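Methyltransferase (Geobacter sulfurreducens PCA, PDB 3C3P) is probably an O-methyltransferase that uses S-adenosyl-L-methionine as methyl donor. Local coordinates at residues G64-G68 / N93-A97; R83-P89 / R109-G115; L143-N147 / L186-F192. All blocks are in the same frame, centred on the assembly; numbering follows the deposited sequence. Where two conformers were deposited one is given.

Contact 1: G64-G68 / N93-A97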
ATOM      1  N   GLY A  64       3.543  10.029 -18.759  1.00 31.54           N
ATOM      2  CA  GLY A  64       3.162   8.970 -19.697  1.00 31.45           C
ATOM      3  C   GLY A  64       1.955   8.249 -19.110  1.00 31.81           C
ATOM      4  O   GLY A  64       1.999   7.731 -18.006  1.00 31.48           O
ATOM      5  N   ASP A  65       0.853   8.226 -19.842  1.00 32.59           N
ATOM      6  CA  ASP A  65      -0.335   7.577 -19.315  1.00 31.93           C
ATOM      7  C   ASP A  65      -1.333   7.203 -20.404  1.00 32.11           C
ATOM      8  O   ASP A  65      -2.122   8.029 -20.899  1.00 30.92           O
ATOM      9  CB  ASP A  65      -0.969   8.495 -18.253  1.00 31.80           C
ATOM     10  CG  ASP A  65      -2.047   7.814 -17.445  1.00 31.65           C
ATOM     11  OD1 ASP A  65      -2.110   6.569 -17.443  1.00 31.71           O
ATOM     12  OD2 ASP A  65      -2.822   8.524 -16.763  1.00 30.25           O
ATOM     13  N   GLY A  66      -1.252   5.925 -20.771  1.00 31.26           N
ATOM     14  CA  GLY A  66      -2.125   5.322 -21.753  1.00 31.82           C
ATOM     15  C   GLY A  66      -3.581   5.500 -21.353  1.00 31.18           C
ATOM     16  O   GLY A  66      -4.041   5.012 -20.301  1.00 30.00           O
ATOM     17  N   LEU A  67      -4.272   6.241 -22.219  1.00 31.46           N
ATOM     18  CA  LEU A  67      -5.692   6.567 -22.096  1.00 31.70           C
ATOM     19  C   LEU A  67      -6.035   7.329 -20.825  1.00 30.81           C
ATOM     20  O   LEU A  67      -7.207   7.500 -20.505  1.00 31.19           O
ATOM     21  CB  LEU A  67      -6.557   5.299 -22.168  1.00 31.61           C
ATOM     22  CG  LEU A  67      -6.475   4.440 -23.426  1.00 32.10           C
ATOM     23  CD1 LEU A  67      -7.419   3.275 -23.247  1.00 31.83           C
ATOM     24  CD2 LEU A  67      -6.809   5.217 -24.694  1.00 31.71           C
ATOM     25  N   GLY A  68      -5.018   7.835 -20.149  1.00 29.78           N
ATOM     26  CA  GLY A  68      -5.228   8.560 -18.897  1.00 30.72           C
ATOM     27  C   GLY A  68      -5.726   7.622 -17.802  1.00 31.68           C
ATOM     28  O   GLY A  68      -6.345   8.035 -16.823  1.00 31.33           O
ATOM     29  N   ASN A  93      -4.249  10.111 -26.300  1.00 33.36           N
ATOM     30  CA  ASN A  93      -4.219   9.722 -24.906  1.00 32.25           C
ATOM     31  C   ASN A  93      -4.707  10.871 -24.091  1.00 31.57           C
ATOM     32  O   ASN A  93      -5.559  10.734 -23.214  1.00 31.12           O
ATOM     33  CB  ASN A  93      -2.808   9.331 -24.423  1.00 31.75           C
ATOM     34  CG  ASN A  93      -2.435   7.937 -24.844  1.00 31.67           C
ATOM     35  OD1 ASN A  93      -3.313   7.082 -25.023  1.00 30.38           O
ATOM     36  ND2 ASN A  93      -1.135   7.678 -24.978  1.00 31.34           N
ATOM     37  N   VAL A  94      -4.151  12.025 -24.407  1.00 30.92           N
ATOM     38  CA  VAL A  94      -4.503  13.242 -23.674  1.00 30.53           C
ATOM     39  C   VAL A  94      -5.995  13.540 -23.882  1.00 29.59           C
ATOM     40  O   VAL A  94      -6.707  13.813 -22.922  1.00 28.01           O
ATOM     41  CB  VAL A  94      -3.575  14.445 -24.058  1.00 31.00           C
ATOM     42  CG1 VAL A  94      -4.045  15.745 -23.391  1.00 30.72           C
ATOM     43  CG2 VAL A  94      -2.120  14.119 -23.703  1.00 30.18           C
ATOM     44  N   GLU A  95      -6.471  13.413 -25.121  1.00 29.68           N
ATOM     45  CA  GLU A  95      -7.901  13.686 -25.447  1.00 29.74           C
ATOM     46  C   GLU A  95      -8.851  12.687 -24.802  1.00 29.71           C
ATOM     47  O   GLU A  95      -9.934  13.040 -24.336  1.00 27.73           O
ATOM     48  CB  GLU A  95      -8.141  13.709 -26.967  1.00 30.20           C
ATOM     49  CG  GLU A  95      -9.633  13.892 -27.397  1.00 30.53           C
ATOM     50  CD  GLU A  95     -10.256  15.226 -26.984  1.00 30.37           C
ATOM     51  OE1 GLU A  95      -9.553  16.063 -26.385  1.00 29.34           O
ATOM     52  OE2 GLU A  95     -11.459  15.438 -27.273  1.00 29.62           O
ATOM     53  N   HIS A  96      -8.418  11.433 -24.743  1.00 30.37           N
ATOM     54  CA  HIS A  96      -9.246  10.393 -24.146  1.00 30.93           C
ATOM     55  C   HIS A  96      -9.449  10.710 -22.674  1.00 29.89           C
ATOM     56  O   HIS A  96     -10.566  10.618 -22.138  1.00 28.79           O
ATOM     57  CB  HIS A  96      -8.625   8.999 -24.296  1.00 33.00           C
ATOM     58  CG  HIS A  96      -9.509   7.914 -23.778  1.00 34.17           C
ATOM     59  ND1 HIS A  96      -9.408   7.424 -22.496  1.00 35.44           N
ATOM     60  CD2 HIS A  96     -10.562   7.277 -24.341  1.00 35.39           C
ATOM     61  CE1 HIS A  96     -10.336   6.505 -22.300  1.00 35.42           C
ATOM     62  NE2 HIS A  96     -11.048   6.393 -23.404  1.00 35.91           N
ATOM     63  N   ALA A  97      -8.355  11.096 -22.025  1.00 29.70           N
ATOM     64  CA  ALA A  97      -8.388  11.435 -20.607  1.00 28.43           C
ATOM     65  C   ALA A  97      -9.211  12.697 -20.385  1.00 26.75           C
ATOM     66  O   ALA A  97      -9.979  12.793 -19.439  1.00 25.82           O
ATOM     67  CB  ALA A  97      -6.982  11.631 -20.046  1.00 28.01           C
TER

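Contact 2: R83-P89 / R109-G115. With EDO (1,2-ethanediol), chain I.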
ATOM      1  N   ARG A  83      -3.892  18.562  -7.224  1.00 32.44           N
ATOM      2  CA  ARG A  83      -3.735  18.367  -8.662  1.00 32.07           C
ATOM      3  C   ARG A  83      -2.996  17.124  -9.103  1.00 31.36           C
ATOM      4  O   ARG A  83      -2.103  16.623  -8.427  1.00 30.49           O
ATOM      5  CB  ARG A  83      -2.943  19.540  -9.282  1.00 32.69           C
ATOM      6  CG  ARG A  83      -3.624  20.913  -9.263  1.00 34.87           C
ATOM      7  CD  ARG A  83      -4.842  20.961 -10.150  1.00 34.99           C
ATOM      8  NE  ARG A  83      -5.460  22.278 -10.126  1.00 36.57           N
ATOM      9  CZ  ARG A  83      -6.373  22.678  -9.244  1.00 36.78           C
ATOM     10  NH1 ARG A  83      -6.809  21.862  -8.294  1.00 36.44           N
ATOM     11  NH2 ARG A  83      -6.875  23.903  -9.329  1.00 37.10           N
ATOM     12  N   VAL A  84      -3.469  16.623 -10.240  1.00 30.86           N
ATOM     13  CA  VAL A  84      -2.832  15.532 -10.964  1.00 30.55           C
ATOM     14  C   VAL A  84      -2.364  16.200 -12.260  1.00 30.71           C
ATOM     15  O   VAL A  84      -3.124  16.925 -12.937  1.00 30.03           O
ATOM     16  CB  VAL A  84      -3.724  14.334 -11.342  1.00 31.29           C
ATOM     17  CG1 VAL A  84      -2.915  13.363 -12.187  1.00 30.71           C
ATOM     18  CG2 VAL A  84      -4.299  13.628 -10.121  1.00 30.67           C
ATOM     19  N   VAL A  85      -1.088  16.024 -12.541  1.00 30.51           N
ATOM     20  CA  VAL A  85      -0.461  16.549 -13.744  1.00 30.71           C
ATOM     21  C   VAL A  85      -0.066  15.349 -14.592  1.00 31.51           C
ATOM     22  O   VAL A  85       0.793  14.537 -14.227  1.00 30.27           O
ATOM     23  CB  VAL A  85       0.786  17.400 -13.453  1.00 30.41           C
ATOM     24  CG1 VAL A  85       1.387  17.909 -14.769  1.00 30.52           C
ATOM     25  CG2 VAL A  85       0.457  18.565 -12.515  1.00 30.20           C
HETATM   26  N   MSE A  86      -0.729  15.253 -15.724  1.00 31.68           N
HETATM   27  CA  MSE A  86      -0.525  14.179 -16.675  1.00 32.72           C
HETATM   28  C   MSE A  86       0.071  14.710 -17.964  1.00 32.54           C
HETATM   29  O   MSE A  86      -0.409  15.699 -18.541  1.00 30.64           O
HETATM   30  CB  MSE A  86      -1.881  13.508 -16.903  1.00 34.09           C
HETATM   31  CG  MSE A  86      -2.005  12.322 -17.883  1.00 36.10           C
HETATM   32 SE   MSE A  86      -1.764  12.645 -19.795  0.75 38.33          SE
HETATM   33  CE  MSE A  86      -2.862  11.154 -20.447  1.00 36.58           C
ATOM     34  N   ILE A  87       1.158  14.054 -18.363  1.00 32.63           N
ATOM     35  CA  ILE A  87       1.896  14.377 -19.591  1.00 32.65           C
ATOM     36  C   ILE A  87       2.035  13.124 -20.463  1.00 32.07           C
ATOM     37  O   ILE A  87       2.373  12.043 -19.997  1.00 30.23           O
ATOM     38  CB  ILE A  87       3.319  14.978 -19.339  1.00 33.59           C
ATOM     39  CG1 ILE A  87       3.310  16.145 -18.355  1.00 34.12           C
ATOM     40  CG2 ILE A  87       3.983  15.423 -20.643  1.00 33.88           C
ATOM     41  CD1 ILE A  87       3.415  15.708 -16.916  1.00 34.73           C
ATOM     42  N   ASP A  88       1.728  13.282 -21.739  1.00 31.54           N
ATOM     43  CA  ASP A  88       1.825  12.166 -22.679  1.00 31.27           C
ATOM     44  C   ASP A  88       2.142  12.663 -24.101  1.00 32.23           C
ATOM     45  O   ASP A  88       1.607  13.683 -24.565  1.00 31.70           O
ATOM     46  CB  ASP A  88       0.546  11.311 -22.626  1.00 30.72           C
ATOM     47  CG  ASP A  88       0.702   9.965 -23.337  1.00 30.52           C
ATOM     48  OD1 ASP A  88       0.943   8.977 -22.600  1.00 31.50           O
ATOM     49  OD2 ASP A  88       0.681   9.890 -24.595  1.00 28.84           O
ATOM     50  N   PRO A  89       3.021  11.941 -24.806  1.00 32.69           N
ATOM     51  CA  PRO A  89       3.339  12.451 -26.133  1.00 32.41           C
ATOM     52  C   PRO A  89       2.221  12.273 -27.138  1.00 32.83           C
ATOM     53  O   PRO A  89       2.163  12.992 -28.140  1.00 32.81           O
ATOM     54  CB  PRO A  89       4.572  11.622 -26.537  1.00 32.56           C
ATOM     55  CG  PRO A  89       4.562  10.442 -25.691  1.00 32.62           C
ATOM     56  CD  PRO A  89       3.902  10.834 -24.406  1.00 32.34           C
ATOM     57  N   ARG A 109      -9.444  19.312 -11.476  1.00 31.33           N
ATOM     58  CA  ARG A 109      -8.251  19.093 -10.630  1.00 32.11           C
ATOM     59  C   ARG A 109      -7.198  18.240 -11.310  1.00 31.29           C
ATOM     60  O   ARG A 109      -6.361  17.592 -10.669  1.00 31.73           O
ATOM     61  CB  ARG A 109      -8.659  18.477  -9.313  1.00 32.80           C
ATOM     62  CG  ARG A 109      -9.074  17.055  -9.443  1.00 33.78           C
ATOM     63  CD  ARG A 109      -9.874  16.671  -8.243  1.00 34.48           C
ATOM     64  NE  ARG A 109     -11.133  17.399  -8.281  1.00 36.43           N
ATOM     65  CZ  ARG A 109     -12.061  17.347  -7.336  1.00 37.25           C
ATOM     66  NH1 ARG A 109     -11.860  16.598  -6.252  1.00 38.01           N
ATOM     67  NH2 ARG A 109     -13.184  18.046  -7.475  1.00 38.13           N
ATOM     68  N   VAL A 110      -7.266  18.252 -12.632  1.00 31.16           N
ATOM     69  CA  VAL A 110      -6.310  17.546 -13.497  1.00 31.43           C
ATOM     70  C   VAL A 110      -5.817  18.463 -14.612  1.00 31.66           C
ATOM     71  O   VAL A 110      -6.606  19.124 -15.332  1.00 31.91           O
ATOM     72  CB  VAL A 110      -6.886  16.262 -14.138  1.00 31.34           C
ATOM     73  CG1 VAL A 110      -5.823  15.569 -15.001  1.00 30.98           C
ATOM     74  CG2 VAL A 110      -7.374  15.303 -13.076  1.00 31.26           C
ATOM     75  N   GLU A 111      -4.498  18.530 -14.698  1.00 31.63           N
ATOM     76  CA  GLU A 111      -3.791  19.308 -15.717  1.00 32.98           C
ATOM     77  C   GLU A 111      -3.241  18.310 -16.716  1.00 31.98           C
ATOM     78  O   GLU A 111      -2.436  17.447 -16.361  1.00 31.78           O
ATOM     79  CB  GLU A 111      -2.648  20.142 -15.120  1.00 35.04           C
ATOM     80  CG  GLU A 111      -1.833  20.864 -16.210  1.00 37.74           C
ATOM     81  CD  GLU A 111      -0.546  21.523 -15.724  1.00 40.03           C
ATOM     82  OE1 GLU A 111      -0.355  21.758 -14.500  1.00 41.27           O
ATOM     83  OE2 GLU A 111       0.288  21.813 -16.607  1.00 42.45           O
ATOM     84  N   LEU A 112      -3.676  18.419 -17.961  1.00 30.51           N
ATOM     85  CA  LEU A 112      -3.249  17.492 -19.016  1.00 31.85           C
ATOM     86  C   LEU A 112      -2.403  18.173 -20.079  1.00 33.19           C
ATOM     87  O   LEU A 112      -2.775  19.229 -20.606  1.00 32.76           O
ATOM     88  CB  LEU A 112      -4.485  16.894 -19.694  1.00 32.17           C
ATOM     89  CG  LEU A 112      -5.541  16.242 -18.798  1.00 31.95           C
ATOM     90  CD1 LEU A 112      -6.814  15.898 -19.564  1.00 32.54           C
ATOM     91  CD2 LEU A 112      -4.967  15.022 -18.184  1.00 32.72           C
ATOM     92  N   GLN A 113      -1.289  17.541 -20.418  1.00 33.51           N
ATOM     93  CA  GLN A 113      -0.370  18.094 -21.424  1.00 35.29           C
ATOM     94  C   GLN A 113       0.130  17.080 -22.429  1.00 34.34           C
ATOM     95  O   GLN A 113       0.437  15.946 -22.095  1.00 32.74           O
ATOM     96  CB  GLN A 113       0.895  18.672 -20.765  1.00 36.86           C
ATOM     97  CG  GLN A 113       0.692  19.580 -19.584  1.00 38.28           C
ATOM     98  CD  GLN A 113       1.914  20.421 -19.338  1.00 39.74           C
ATOM     99  OE1 GLN A 113       2.542  20.908 -20.290  1.00 41.04           O
ATOM    100  NE2 GLN A 113       2.236  20.653 -18.069  1.00 40.81           N
ATOM    101  N   VAL A 114       0.210  17.540 -23.670  1.00 33.73           N
ATOM    102  CA  VAL A 114       0.730  16.766 -24.782  1.00 33.61           C
ATOM    103  C   VAL A 114       2.172  17.229 -24.870  1.00 34.14           C
ATOM    104  O   VAL A 114       2.434  18.417 -25.021  1.00 33.24           O
ATOM    105  CB  VAL A 114      -0.038  17.031 -26.116  1.00 34.07           C
ATOM    106  CG1 VAL A 114       0.716  16.457 -27.320  1.00 33.64           C
ATOM    107  CG2 VAL A 114      -1.468  16.489 -26.037  1.00 33.92           C
ATOM    108  N   GLY A 115       3.106  16.299 -24.718  1.00 34.31           N
ATOM    109  CA  GLY A 115       4.535  16.631 -24.778  1.00 35.51           C
ATOM    110  C   GLY A 115       5.454  15.554 -24.240  1.00 36.19           C
ATOM    111  O   GLY A 115       5.044  14.414 -24.042  1.00 37.00           O
TER
HETATM  112  C1  EDO I 215       3.769   6.385 -22.147  1.00 64.24           C
HETATM  113  O1  EDO I 215       4.943   7.196 -22.045  1.00 64.39           O
HETATM  114  C2  EDO I 215       3.078   6.716 -23.466  1.00 64.23           C
HETATM  115  O2  EDO I 215       1.666   6.509 -23.363  1.00 63.71           O

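Contact 3: L143-N147 / L186-F192. With EDO (1,2-ethanediol), chain L.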
ATOM      1  N   LEU A 143      14.771   8.900 -11.721  1.00 40.44           N
ATOM      2  CA  LEU A 143      14.971   9.373 -10.360  1.00 41.17           C
ATOM      3  C   LEU A 143      16.161  10.342 -10.283  1.00 41.61           C
ATOM      4  O   LEU A 143      16.159  11.296  -9.505  1.00 41.83           O
ATOM      5  CB  LEU A 143      15.128   8.159  -9.429  1.00 41.62           C
ATOM      6  CG  LEU A 143      14.947   8.378  -7.934  1.00 41.69           C
ATOM      7  CD1 LEU A 143      13.627   9.059  -7.724  1.00 41.17           C
ATOM      8  CD2 LEU A 143      15.030   7.049  -7.137  1.00 40.96           C
ATOM      9  N   GLU A 144      17.161  10.128 -11.127  1.00 41.94           N
ATOM     10  CA  GLU A 144      18.342  11.005 -11.115  1.00 42.17           C
ATOM     11  C   GLU A 144      17.905  12.379 -11.563  1.00 42.04           C
ATOM     12  O   GLU A 144      18.427  13.389 -11.100  1.00 43.31           O
ATOM     13  CB  GLU A 144      19.475  10.486 -12.012  1.00 42.67           C
ATOM     14  CG  GLU A 144      20.786  11.315 -11.941  1.00 43.66           C
ATOM     15  N   ARG A 145      16.906  12.403 -12.432  1.00 41.39           N
ATOM     16  CA  ARG A 145      16.364  13.655 -12.982  1.00 41.58           C
ATOM     17  C   ARG A 145      15.281  14.297 -12.128  1.00 41.83           C
ATOM     18  O   ARG A 145      15.228  15.520 -11.984  1.00 42.00           O
ATOM     19  CB  ARG A 145      15.747  13.412 -14.367  1.00 41.55           C
HETATM   20  N   MSE A 146      14.444  13.438 -11.553  1.00 41.68           N
HETATM   21  CA  MSE A 146      13.254  13.843 -10.763  1.00 41.58           C
HETATM   22  C   MSE A 146      13.370  13.944  -9.236  1.00 41.59           C
HETATM   23  O   MSE A 146      12.527  14.585  -8.597  1.00 40.81           O
HETATM   24  CB  MSE A 146      12.105  12.843 -11.045  1.00 41.29           C
HETATM   25  CG  MSE A 146      11.650  12.734 -12.514  1.00 41.13           C
HETATM   26 SE   MSE A 146      10.949  14.391 -13.247  0.75 41.42          SE
HETATM   27  CE  MSE A 146       9.521  14.698 -11.958  1.00 39.49           C
ATOM     28  N   ASN A 147      14.379  13.320  -8.643  1.00 41.42           N
ATOM     29  CA  ASN A 147      14.466  13.345  -7.179  1.00 41.51           C
ATOM     30  C   ASN A 147      14.391  14.771  -6.619  1.00 41.14           C
ATOM     31  O   ASN A 147      13.846  14.997  -5.530  1.00 40.83           O
ATOM     32  CB  ASN A 147      15.719  12.654  -6.652  1.00 41.57           C
ATOM     33  CG  ASN A 147      15.589  12.300  -5.203  1.00 41.00           C
ATOM     34  OD1 ASN A 147      14.551  11.807  -4.774  1.00 41.11           O
ATOM     35  ND2 ASN A 147      16.638  12.506  -4.445  1.00 40.80           N
ATOM     36  N   LEU A 186      16.653   0.813  -6.680  1.00 32.52           N
ATOM     37  CA  LEU A 186      15.873   1.502  -5.633  1.00 34.88           C
ATOM     38  C   LEU A 186      15.980   0.864  -4.274  1.00 35.90           C
ATOM     39  O   LEU A 186      15.946   1.553  -3.228  1.00 37.50           O
ATOM     40  CB  LEU A 186      14.397   1.646  -6.045  1.00 34.19           C
ATOM     41  CG  LEU A 186      13.598   2.628  -5.198  1.00 35.13           C
ATOM     42  CD1 LEU A 186      14.229   4.004  -5.324  1.00 36.37           C
ATOM     43  CD2 LEU A 186      12.135   2.620  -5.627  1.00 35.91           C
ATOM     44  N   SER A 187      16.191  -0.437  -4.287  1.00 36.54           N
ATOM     45  CA  SER A 187      16.293  -1.191  -3.040  0.50 37.52           C
ATOM     46  C   SER A 187      17.573  -0.850  -2.301  1.00 38.16           C
ATOM     47  O   SER A 187      17.699  -1.092  -1.087  1.00 39.10           O
ATOM     48  CB  SER A 187      16.244  -2.697  -3.302  0.50 37.79           C
ATOM     49  OG  SER A 187      17.373  -3.118  -4.033  0.50 39.24           O
ATOM     50  N   ARG A 188      18.514  -0.263  -3.034  1.00 38.27           N
ATOM     51  CA  ARG A 188      19.835   0.110  -2.483  1.00 37.43           C
ATOM     52  C   ARG A 188      19.948   1.554  -2.139  1.00 38.38           C
ATOM     53  O   ARG A 188      20.945   2.003  -1.568  1.00 39.09           O
ATOM     54  CB  ARG A 188      20.943  -0.263  -3.434  1.00 37.03           C
ATOM     55  CG  ARG A 188      21.211  -1.681  -3.374  1.00 36.53           C
ATOM     56  CD  ARG A 188      22.108  -2.096  -4.456  1.00 35.54           C
ATOM     57  NE  ARG A 188      22.570  -3.445  -4.196  1.00 35.78           N
ATOM     58  CZ  ARG A 188      21.871  -4.529  -4.470  1.00 35.78           C
ATOM     59  NH1 ARG A 188      20.639  -4.406  -4.975  1.00 37.27           N
ATOM     60  NH2 ARG A 188      22.404  -5.711  -4.207  1.00 34.49           N
ATOM     61  N   ARG A 189      18.905   2.276  -2.466  1.00 38.92           N
ATOM     62  CA  ARG A 189      18.866   3.704  -2.162  1.00 39.39           C
ATOM     63  C   ARG A 189      18.471   3.918  -0.721  1.00 39.16           C
ATOM     64  O   ARG A 189      17.296   3.844  -0.343  1.00 38.17           O
ATOM     65  CB  ARG A 189      18.009   4.424  -3.151  1.00 40.62           C
ATOM     66  CG  ARG A 189      18.848   4.433  -4.366  1.00 41.66           C
ATOM     67  CD  ARG A 189      18.436   5.371  -5.344  1.00 42.56           C
ATOM     68  NE  ARG A 189      18.320   6.706  -4.792  1.00 42.51           N
ATOM     69  CZ  ARG A 189      18.334   7.776  -5.555  1.00 41.12           C
ATOM     70  NH1 ARG A 189      18.580   7.617  -6.841  1.00 41.15           N
ATOM     71  NH2 ARG A 189      18.177   8.969  -5.023  1.00 40.80           N
ATOM     72  N   ARG A 190      19.491   4.252   0.066  1.00 37.17           N
ATOM     73  CA  ARG A 190      19.301   4.455   1.510  0.50 37.59           C
ATOM     74  C   ARG A 190      18.401   5.628   1.845  1.00 36.51           C
ATOM     75  O   ARG A 190      18.020   5.812   2.994  1.00 37.48           O
ATOM     76  CB  ARG A 190      20.633   4.599   2.269  0.50 38.54           C
ATOM     77  CG  ARG A 190      21.461   3.318   2.366  0.50 39.18           C
ATOM     78  CD  ARG A 190      22.470   3.484   3.482  0.50 39.62           C
ATOM     79  NE  ARG A 190      23.347   2.340   3.713  0.50 40.31           N
ATOM     80  CZ  ARG A 190      23.455   1.277   2.922  0.50 40.67           C
ATOM     81  NH1 ARG A 190      22.784   1.210   1.780  0.50 40.55           N
ATOM     82  NH2 ARG A 190      24.294   0.299   3.256  0.50 40.89           N
ATOM     83  N   ASP A 191      18.075   6.406   0.827  1.00 34.77           N
ATOM     84  CA  ASP A 191      17.213   7.586   0.965  1.00 33.62           C
ATOM     85  C   ASP A 191      15.750   7.240   0.757  1.00 31.84           C
ATOM     86  O   ASP A 191      14.870   8.062   0.974  1.00 30.21           O
ATOM     87  CB  ASP A 191      17.636   8.747   0.073  1.00 34.65           C
ATOM     88  CG  ASP A 191      17.823   8.370  -1.375  1.00 35.65           C
ATOM     89  OD1 ASP A 191      18.060   7.179  -1.680  1.00 36.30           O
ATOM     90  OD2 ASP A 191      17.769   9.312  -2.192  1.00 35.58           O
ATOM     91  N   PHE A 192      15.530   5.989   0.380  1.00 31.26           N
ATOM     92  CA  PHE A 192      14.178   5.429   0.199  1.00 29.23           C
ATOM     93  C   PHE A 192      13.937   4.138   0.955  1.00 28.66           C
ATOM     94  O   PHE A 192      14.842   3.345   1.192  1.00 28.67           O
ATOM     95  CB  PHE A 192      13.891   5.125  -1.275  1.00 28.97           C
ATOM     96  CG  PHE A 192      13.665   6.330  -2.106  1.00 28.43           C
ATOM     97  CD1 PHE A 192      14.728   7.015  -2.668  1.00 28.24           C
ATOM     98  CD2 PHE A 192      12.381   6.776  -2.355  1.00 28.87           C
ATOM     99  CE1 PHE A 192      14.522   8.129  -3.447  1.00 28.72           C
ATOM    100  CE2 PHE A 192      12.170   7.912  -3.108  1.00 29.41           C
ATOM    101  CZ  PHE A 192      13.258   8.579  -3.675  1.00 28.90           C
TER
HETATM  102  C1  EDO L 218      15.488   1.119   3.307  1.00 42.34           C
HETATM  103  O1  EDO L 218      15.928   2.361   3.825  1.00 42.91           O
HETATM  104  C2  EDO L 218      16.085  -0.124   3.969  1.00 42.11           C
HETATM  105  O2  EDO L 218      15.071  -0.986   4.498  1.00 39.68           O
HETATM  106  O   HOH W   1      18.499  10.820  -7.586  1.00 58.83           O

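Contact 1: G64-G68 / N93-A97
The helical segment N93-A97 packs along the glycine-rich turn G64-G68. N93 comes first. N93 OD1 accepts a hydrogen bond from the backbone N of L67 (3.1 Å), while its ND2 is hydrogen-bonded to D88 OD2. The side chain thus ties the turn to the end of strand 83-88. One helical turn on, H96 points toward the loop, and its ND1 donates to the carbonyl O of L67 (3.0 Å). The L67 methyl CD2 sits over one face of the H96 ring, 4.1 Å from its centroid, a CH-pi contact. A97 closes the segment, with its CB 3.7 Å from G68 CA. A side chain at G68 would clash with this methyl, so the close approach needs glycine. The positive phi of G68 also favours it. G68 is the N-cap residue of helix 69-75. A glycine-rich loop between the first strand and its helix is typical of the Rossmann-like methyltransferase fold, where it usually lines the S-adenosylmethionine pocket. A similar role is probable here.

Contact 2: R83-P89 / R109-G115
Strands 83-88 and 110-114 are the two parallel strands of a right-handed beta-alpha-beta unit, linked by helix 91-104. Their axes come within 4.7 Å and run at 11° to each other. Six backbone hydrogen bonds join them. V84 N donates to R109 O (3.1 Å) and E111 N to V84 O (2.8 Å). M86 N then donates to E111 O (2.9 Å), and Q113 N to M86 O (2.8 Å). D88 N to Q113 O and G115 N to D88 O, both 3.0 Å, finish the series. Side chains alternate between the two faces. V84, M86, V110 and L112 share the face packed by helices 69-75 and 91-104; M86 CB lies 3.7 Å from L112 CD2. V85, I87, E111 and Q113 lie on the other face, where helix 117-121 touches I87 and Q113. At the C-terminal end, D88 OD1 accepts a hydrogen bond from O2 of an ethanediol (2.7 Å), probably from the crystallisation liquor. D88 OD1 also accepts from the backbone N of D65, and D88 OD2 from N93 ND2. This end of the strand borders the probable cofactor pocket. The pairing itself rests on main-chain bonds, so it depends little on side-chain identity.

Contact 3: L143-N147 / L186-F192
L143 has the largest area buried, followed by N147 and R189. The CD2 methyl of L143 meets three residues of the 186-192 loop. L143 CD2 lies 3.6 Å from L186 CD1 and 3.9 Å from F192 CE1, both apolar contacts. L143 CD2 also sits over one face of the R189 guanidinium, 3.6 Å from R189 NH1. Within the loop, R189 NE donates to D191 OD1 (3.2 Å), and R189 NH2 forms a salt bridge with D191 OD2 (2.9 Å). Two type I beta turns, L186 to R189 and R189 to F192, carry the chain from helix 181-186 into strand 192-197, an outermost strand within this chain. The contact packs the turn region before this strand against the C-terminal part of helix 139-146 and N147, at the antiparallel side of the Rossmann-like fold. N147 brings a polar side chain into the contact. N147 OD1 approaches the edge of the F192 ring, 3.6 Å from F192 CZ, yet has no hydrogen-bonding partner in the model. N147 ND2 lies near the guanidinium plane, 3.9 Å from R189 NH2. A water bridges the segments by donating to L143 O (3.1 Å) and accepting from R189 NH2 (3.2 Å).

In the fold
Contacts 1 and 2 are neighbours, their centres about 9 Å apart. They share the unit of strand 83-88, helix 91-104 and strand 110-114. Contact 1 sets that helix against the glycine-rich turn, and contact 2 pairs the strands. They meet where D65 N bonds D88 OD1 and V94 packs on V114. Contact 3 stands apart, its centre about 27 Å from that of contact 1 and about 24 Å from that of contact 2. Contact 1 is mostly buried; contacts 2 and 3 are only partly so. The chemistry differs too. Contact 2 relies on main-chain bonds, contact 1 on side chains binding the loop backbone. Contact 3 has no direct hydrogen bond between its segments; it combines apolar packing with a water bridge.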